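PDB 5CI5: extracellular solute-binding protein family 1 from Pseudothermotoga lettingae, which probably serves as the sugar-binding component of an ABC transporter, holding alpha-D-tagatose in the cleft between its two lobes. Local coordinates for residues A[80-85]-A[302-307]; A[26-31]-A[63-68]. All blocks are in the same frame, centred on the assembly; numbering follows the deposited sequence.

Interaction 1 of 2, residues A[80-85]-A[302-307]. With T6T (alpha-D-tagatopyranose), chain C.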
loop_
_atom_site.group_PDB
_atom_site.type_symbol
_atom_site.label_atom_id
_atom_site.label_comp_id
_atom_site.label_asym_id
_atom_site.label_seq_id
_atom_site.Cartn_x
_atom_site.Cartn_y
_atom_site.Cartn_z
ATOM N N ASP A 80 -14.017 0.453 18.050
ATOM C CA ASP A 80 -14.141 1.871 18.342
ATOM C C ASP A 80 -13.140 2.694 17.535
ATOM O O ASP A 80 -13.395 3.856 17.243
ATOM C CB ASP A 80 -13.931 2.115 19.824
ATOM C CG ASP A 80 -14.893 1.314 20.665
ATOM O OD1 ASP A 80 -16.098 1.439 20.411
ATOM O OD2 ASP A 80 -14.457 0.545 21.547
ATOM N N LEU A 81 -11.994 2.088 17.208
ATOM C CA LEU A 81 -10.959 2.703 16.377
ATOM C C LEU A 81 -10.466 1.637 15.417
ATOM O O LEU A 81 -10.219 0.520 15.840
ATOM C CB LEU A 81 -9.799 3.240 17.229
ATOM C CG LEU A 81 -8.812 4.156 16.511
ATOM C CD1 LEU A 81 -9.434 5.451 16.072
ATOM C CD2 LEU A 81 -7.598 4.413 17.437
ATOM N N ALA A 82 -10.388 1.954 14.122
ATOM C CA ALA A 82 -10.043 0.950 13.101
ATOM C C ALA A 82 -9.062 1.507 12.105
ATOM O O ALA A 82 -9.168 2.652 11.704
ATOM C CB ALA A 82 -11.288 0.465 12.325
ATOM N N PHE A 83 -8.115 0.667 11.713
ATOM C CA PHE A 83 -7.300 0.920 10.546
ATOM C C PHE A 83 -8.177 0.927 9.294
ATOM O O PHE A 83 -9.037 0.072 9.135
ATOM C CB PHE A 83 -6.222 -0.151 10.423
ATOM C CG PHE A 83 -4.905 0.236 11.043
ATOM C CD1 PHE A 83 -4.815 0.617 12.379
ATOM C CD2 PHE A 83 -3.741 0.206 10.275
ATOM C CE1 PHE A 83 -3.597 0.988 12.926
ATOM C CE2 PHE A 83 -2.535 0.579 10.813
ATOM C CZ PHE A 83 -2.455 0.970 12.138
ATOM N N ALA A 84 -7.919 1.875 8.404
ATOM C CA ALA A 84 -8.599 1.931 7.109
ATOM C C ALA A 84 -7.572 2.376 6.072
ATOM O O ALA A 84 -6.806 3.328 6.291
ATOM C CB ALA A 84 -9.797 2.869 7.133
ATOM N N ASP A 85 -7.539 1.674 4.958
ATOM C CA ASP A 85 -6.581 1.944 3.868
ATOM C C ASP A 85 -6.772 3.355 3.292
ATOM O O ASP A 85 -7.877 3.785 3.011
ATOM C CB ASP A 85 -6.757 0.857 2.799
ATOM C CG ASP A 85 -5.572 0.701 1.903
ATOM O OD1 ASP A 85 -4.936 1.718 1.519
ATOM O OD2 ASP A 85 -5.272 -0.472 1.567
ATOM N N ALA A 302 -5.108 4.969 7.663
ATOM C CA ALA A 302 -5.670 5.950 8.581
ATOM C C ALA A 302 -6.372 5.256 9.738
ATOM O O ALA A 302 -6.757 4.091 9.638
ATOM C CB ALA A 302 -6.667 6.870 7.868
ATOM N N LEU A 303 -6.512 5.992 10.831
ATOM C CA LEU A 303 -7.325 5.602 11.963
ATOM C C LEU A 303 -8.701 6.258 11.820
ATOM O O LEU A 303 -8.796 7.465 11.613
ATOM C CB LEU A 303 -6.674 6.013 13.282
ATOM C CG LEU A 303 -5.252 5.523 13.457
ATOM C CD1 LEU A 303 -4.603 6.186 14.666
ATOM C CD2 LEU A 303 -5.235 4.021 13.613
ATOM N N VAL A 304 -9.748 5.447 11.899
ATOM C CA VAL A 304 -11.126 5.944 11.771
ATOM C C VAL A 304 -11.954 5.497 12.975
ATOM O O VAL A 304 -11.636 4.509 13.611
ATOM C CB VAL A 304 -11.828 5.479 10.465
ATOM C CG1 VAL A 304 -10.963 5.842 9.268
ATOM C CG2 VAL A 304 -12.136 3.989 10.477
ATOM N N ILE A 305 -13.005 6.255 13.265
ATOM C CA ILE A 305 -13.910 5.988 14.383
ATOM C C ILE A 305 -15.298 5.740 13.833
ATOM O O ILE A 305 -15.883 6.649 13.254
ATOM C CB ILE A 305 -13.941 7.171 15.359
ATOM C CG1 ILE A 305 -12.550 7.391 15.963
ATOM C CG2 ILE A 305 -14.986 6.942 16.457
ATOM C CD1 ILE A 305 -12.434 8.664 16.746
ATOM N N PRO A 306 -15.840 4.525 14.010
ATOM C CA PRO A 306 -17.172 4.270 13.472
ATOM C C PRO A 306 -18.226 5.154 14.147
ATOM O O PRO A 306 -18.167 5.390 15.349
ATOM C CB PRO A 306 -17.402 2.778 13.778
ATOM C CG PRO A 306 -16.016 2.212 13.845
ATOM C CD PRO A 306 -15.247 3.293 14.564
ATOM N N SER A 307 -19.189 5.620 13.350
ATOM C CA SER A 307 -20.258 6.452 13.852
ATOM C C SER A 307 -21.125 5.685 14.861
ATOM O O SER A 307 -21.816 6.298 15.677
ATOM C CB SER A 307 -21.095 6.935 12.677
ATOM O OG SER A 307 -21.614 5.805 11.996
HETATM O O3 T6T C . 0.289 0.834 0.728
HETATM C C3 T6T C . -0.507 0.229 1.742
HETATM C C4 T6T C . -1.965 0.228 1.285
HETATM O O4 T6T C . -2.369 1.557 0.931
HETATM C C5 T6T C . -2.083 -0.708 0.101
HETATM O O5 T6T C . -3.435 -0.754 -0.360
HETATM C C6 T6T C . -1.585 -2.100 0.476
HETATM O O6 T6T C . -0.220 -2.011 0.880
HETATM C C2 T6T C . -0.011 -1.155 2.008
HETATM O O2 T6T C . -0.693 -1.697 3.146
HETATM C C1 T6T C . 1.505 -1.163 2.302
HETATM O O1 T6T C . 1.876 -0.321 3.332
#

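Interaction 2 of 2, residues A[26-31]-A[63-68]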
loop_
_atom_site.group_PDB
_atom_site.type_symbol
_atom_site.label_atom_id
_atom_site.label_comp_id
_atom_site.label_asym_id
_atom_site.label_seq_id
_atom_site.Cartn_x
_atom_site.Cartn_y
_atom_site.Cartn_z
ATOM N N THR A 26 -11.942 -0.740 21.838
ATOM C CA THR A 26 -11.472 -1.776 20.932
ATOM C C THR A 26 -10.796 -1.136 19.729
ATOM O O THR A 26 -11.412 -0.275 19.074
ATOM C CB THR A 26 -12.639 -2.671 20.449
ATOM O OG1 THR A 26 -13.264 -3.282 21.583
ATOM C CG2 THR A 26 -12.177 -3.768 19.504
ATOM N N ILE A 27 -9.560 -1.569 19.421
ATOM C CA ILE A 27 -8.865 -1.149 18.210
ATOM C C ILE A 27 -8.643 -2.335 17.273
ATOM O O ILE A 27 -8.232 -3.397 17.700
ATOM C CB ILE A 27 -7.513 -0.440 18.521
ATOM C CG1 ILE A 27 -6.852 0.085 17.235
ATOM C CG2 ILE A 27 -6.540 -1.332 19.290
ATOM C CD1 ILE A 27 -5.598 0.948 17.461
ATOM N N TRP A 28 -8.934 -2.135 15.990
ATOM C CA TRP A 28 -8.623 -3.106 14.955
ATOM C C TRP A 28 -7.469 -2.604 14.129
ATOM O O TRP A 28 -7.565 -1.526 13.525
ATOM C CB TRP A 28 -9.822 -3.344 14.053
ATOM C CG TRP A 28 -10.878 -4.161 14.698
ATOM C CD1 TRP A 28 -10.941 -4.542 16.013
ATOM C CD2 TRP A 28 -12.018 -4.739 14.054
ATOM N NE1 TRP A 28 -12.070 -5.321 16.226
ATOM C CE2 TRP A 28 -12.735 -5.459 15.037
ATOM C CE3 TRP A 28 -12.501 -4.725 12.739
ATOM C CZ2 TRP A 28 -13.913 -6.143 14.743
ATOM C CZ3 TRP A 28 -13.669 -5.414 12.458
ATOM C CH2 TRP A 28 -14.355 -6.109 13.445
ATOM N N ILE A 29 -6.400 -3.399 14.078
ATOM C CA ILE A 29 -5.202 -3.067 13.323
ATOM C C ILE A 29 -5.108 -4.049 12.177
ATOM O O ILE A 29 -5.137 -5.263 12.376
ATOM C CB ILE A 29 -3.949 -3.129 14.194
ATOM C CG1 ILE A 29 -4.126 -2.225 15.412
ATOM C CG2 ILE A 29 -2.705 -2.717 13.399
ATOM C CD1 ILE A 29 -3.089 -2.377 16.484
ATOM N N GLY A 30 -5.029 -3.499 10.972
ATOM C CA GLY A 30 -5.073 -4.301 9.774
ATOM C C GLY A 30 -3.985 -3.981 8.774
ATOM O O GLY A 30 -3.448 -2.878 8.738
ATOM N N GLY A 31 -3.662 -4.982 7.967
ATOM C CA GLY A 31 -2.684 -4.825 6.916
ATOM C C GLY A 31 -1.371 -5.422 7.331
ATOM O O GLY A 31 -1.250 -6.052 8.389
ATOM N N ASP A 63 -5.168 -9.416 3.390
ATOM C CA ASP A 63 -5.882 -9.900 2.214
ATOM C C ASP A 63 -7.391 -10.048 2.460
ATOM O O ASP A 63 -8.170 -10.014 1.505
ATOM C CB ASP A 63 -5.301 -11.230 1.746
ATOM C CG ASP A 63 -3.898 -11.100 1.160
ATOM O OD1 ASP A 63 -3.326 -9.998 1.154
ATOM O OD2 ASP A 63 -3.358 -12.128 0.689
ATOM N N THR A 64 -7.796 -10.197 3.714
ATOM C CA THR A 64 -9.227 -10.325 4.027
ATOM C C THR A 64 -9.750 -9.205 4.911
ATOM O O THR A 64 -10.908 -9.252 5.354
ATOM C CB THR A 64 -9.552 -11.675 4.719
ATOM O OG1 THR A 64 -8.843 -11.793 5.952
ATOM C CG2 THR A 64 -9.178 -12.826 3.818
ATOM N N TYR A 65 -8.939 -8.170 5.142
ATOM C CA TYR A 65 -9.328 -7.181 6.138
ATOM C C TYR A 65 -10.490 -6.290 5.658
ATOM O O TYR A 65 -11.381 -5.981 6.448
ATOM C CB TYR A 65 -8.123 -6.330 6.554
ATOM C CG TYR A 65 -8.443 -5.260 7.591
ATOM C CD1 TYR A 65 -9.199 -5.564 8.720
ATOM C CD2 TYR A 65 -7.987 -3.947 7.442
ATOM C CE1 TYR A 65 -9.480 -4.598 9.681
ATOM C CE2 TYR A 65 -8.271 -2.960 8.408
ATOM C CZ TYR A 65 -9.038 -3.294 9.505
ATOM O OH TYR A 65 -9.341 -2.358 10.461
ATOM N N TYR A 66 -10.517 -5.901 4.387
ATOM C CA TYR A 66 -11.598 -5.038 3.899
ATOM C C TYR A 66 -12.954 -5.689 4.141
ATOM O O TYR A 66 -13.871 -5.081 4.670
ATOM C CB TYR A 66 -11.433 -4.739 2.413
ATOM C CG TYR A 66 -12.505 -3.826 1.854
ATOM C CD1 TYR A 66 -12.520 -2.469 2.171
ATOM C CD2 TYR A 66 -13.507 -4.307 1.017
ATOM C CE1 TYR A 66 -13.498 -1.622 1.644
ATOM C CE2 TYR A 66 -14.493 -3.463 0.501
ATOM C CZ TYR A 66 -14.489 -2.127 0.823
ATOM O OH TYR A 66 -15.481 -1.307 0.297
ATOM N N ASP A 67 -13.064 -6.946 3.743
ATOM C CA ASP A 67 -14.333 -7.650 3.866
ATOM C C ASP A 67 -14.760 -7.782 5.325
ATOM O O ASP A 67 -15.938 -7.617 5.634
ATOM C CB ASP A 67 -14.242 -9.019 3.205
ATOM C CG ASP A 67 -14.175 -8.925 1.685
ATOM O OD1 ASP A 67 -14.606 -7.893 1.112
ATOM O OD2 ASP A 67 -13.678 -9.882 1.061
ATOM N N LYS A 68 -13.819 -8.059 6.219
ATOM C CA LYS A 68 -14.151 -8.126 7.644
ATOM C C LYS A 68 -14.582 -6.774 8.205
ATOM O O LYS A 68 -15.525 -6.682 9.016
ATOM C CB LYS A 68 -12.959 -8.662 8.427
ATOM C CG LYS A 68 -12.670 -10.130 8.124
ATOM C CD LYS A 68 -11.438 -10.626 8.884
ATOM C CE LYS A 68 -11.389 -12.157 8.942
ATOM N NZ LYS A 68 -11.314 -12.742 7.595
#

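Interaction 1 of 2, residues A[80-85]-A[302-307]
Ala82 and Ala84 pair with Val304 and Ala302 as antiparallel hydrogen-bonded pairs, with Phe83 and Leu303 a non-hydrogen-bonded pair between them; strands 81-85 and 302-304 run at 139° to one another. Strand 298-304 is the antiparallel return strand of a type II periplasmic-binding-protein fold, set beside strand 81-85, which itself runs parallel to strand 25-30. Four backbone bonds make the ladder, the straightest from Ala302 N to Ala84 O (2.7 Å). On the alanine face, Val304 splits its branches: CG1 reaches Ala84 CB at 3.8 Å, while CG2 rests near Ala82 CB. The other face, covered partly by helix 312-322, holds Phe83 and Leu303 side by side, with Leu303 CD2 at 3.5 Å from Phe83 CE1. Leu81 starts away from the return strand, but its CG is anti to the backbone N (chi1 -168°), and CD1 swings back to within 3.7 Å of Ile305 CG1. Asp85 ends the strand and reaches past the ladder to the bound tagatose: OD1 accepts from tagatose O4 (2.6 Å) and OD2 from O5 (2.7 Å), while Gly87 N also holds OD1. With an alanine in place of Asp85, O4 and O5 of the sugar would probably be left without their carboxylate acceptors, and Gly87 N without its mate. Beyond the ladder, Asp80 O is buried without a polar partner and lies 3.3 Å from Pro306 CD.

Interaction 2 of 2, residues A[26-31]-A[63-68]
Tyr65 of the helix meets Gly30 and Trp28 of the strand, and its side chain can be followed outward as a worked example of how one aromatic residue joins a helix to a sheet. The axes of strand 26-30 and helix 63-68 come within 9.5 Å, with their directions 142° apart. From CB, which points toward the strand, CG continues anti to the backbone N (chi1 180°), carrying the ring away from the helix and across the backbone of Gly30. There Gly30 CA stands over one ring face in a CH-pi contact, 3.9 Å from the ring centroid and displaced toward the rim. CD2 and CE2 lie nearest to it, CE2 at 3.7 Å from Gly30 CA, while CG and CZ lie a little farther from the same carbon. A side chain on this glycine would run into the ring, so the close approach depends on its absence. On the other rim of the ring, CE1 comes to 4.3 Å from Trp28 CE3, an apolar touch in which the indole atom lies near the plane of the tyrosine ring. At the tip, OH passes Trp28 CB at 3.8 Å and hydrogen-bonds to the carbonyl of Phe83 in the adjacent strand, so the buried hydroxyl is satisfied. Further along the helix, Lys68 O sits at the edge of the indole, 4.1 Å from Trp28 CZ3. Phe60, on the neighbouring strand 55-60, also meets the rings of Trp28 and Tyr65. Gly31, with its positive phi of 102°, turns the chain off the strand end toward Gln32 of the sugar pocket. Helix 62-75 links strand 55-60 to strand 81-85 and packs over strand 25-30 between them, the arrangement of a beta-alpha-beta crossover in a Rossmann-like sheet.

From the N terminus, interaction 2 closes first: strand 25-30, helix 37-51 and strand 55-60 are laid down before helix 62-75 packs back against the opening strand. After a short loop the chain enters strand 81-85, where interaction 1 opens; it closes only after a long excursion of 216 residues, much of it probably through the other lobe, when strand 298-304 returns. The two contacts are therefore in series, neither nested nor crossed. They meet in one sheet, where strand 81-85 lies between strands 25-30 and 298-304. A further link, Asp80 OD2 to Thr26 N, ties the starts of the two parallel strands together, while their far ends approach the sugar pocket.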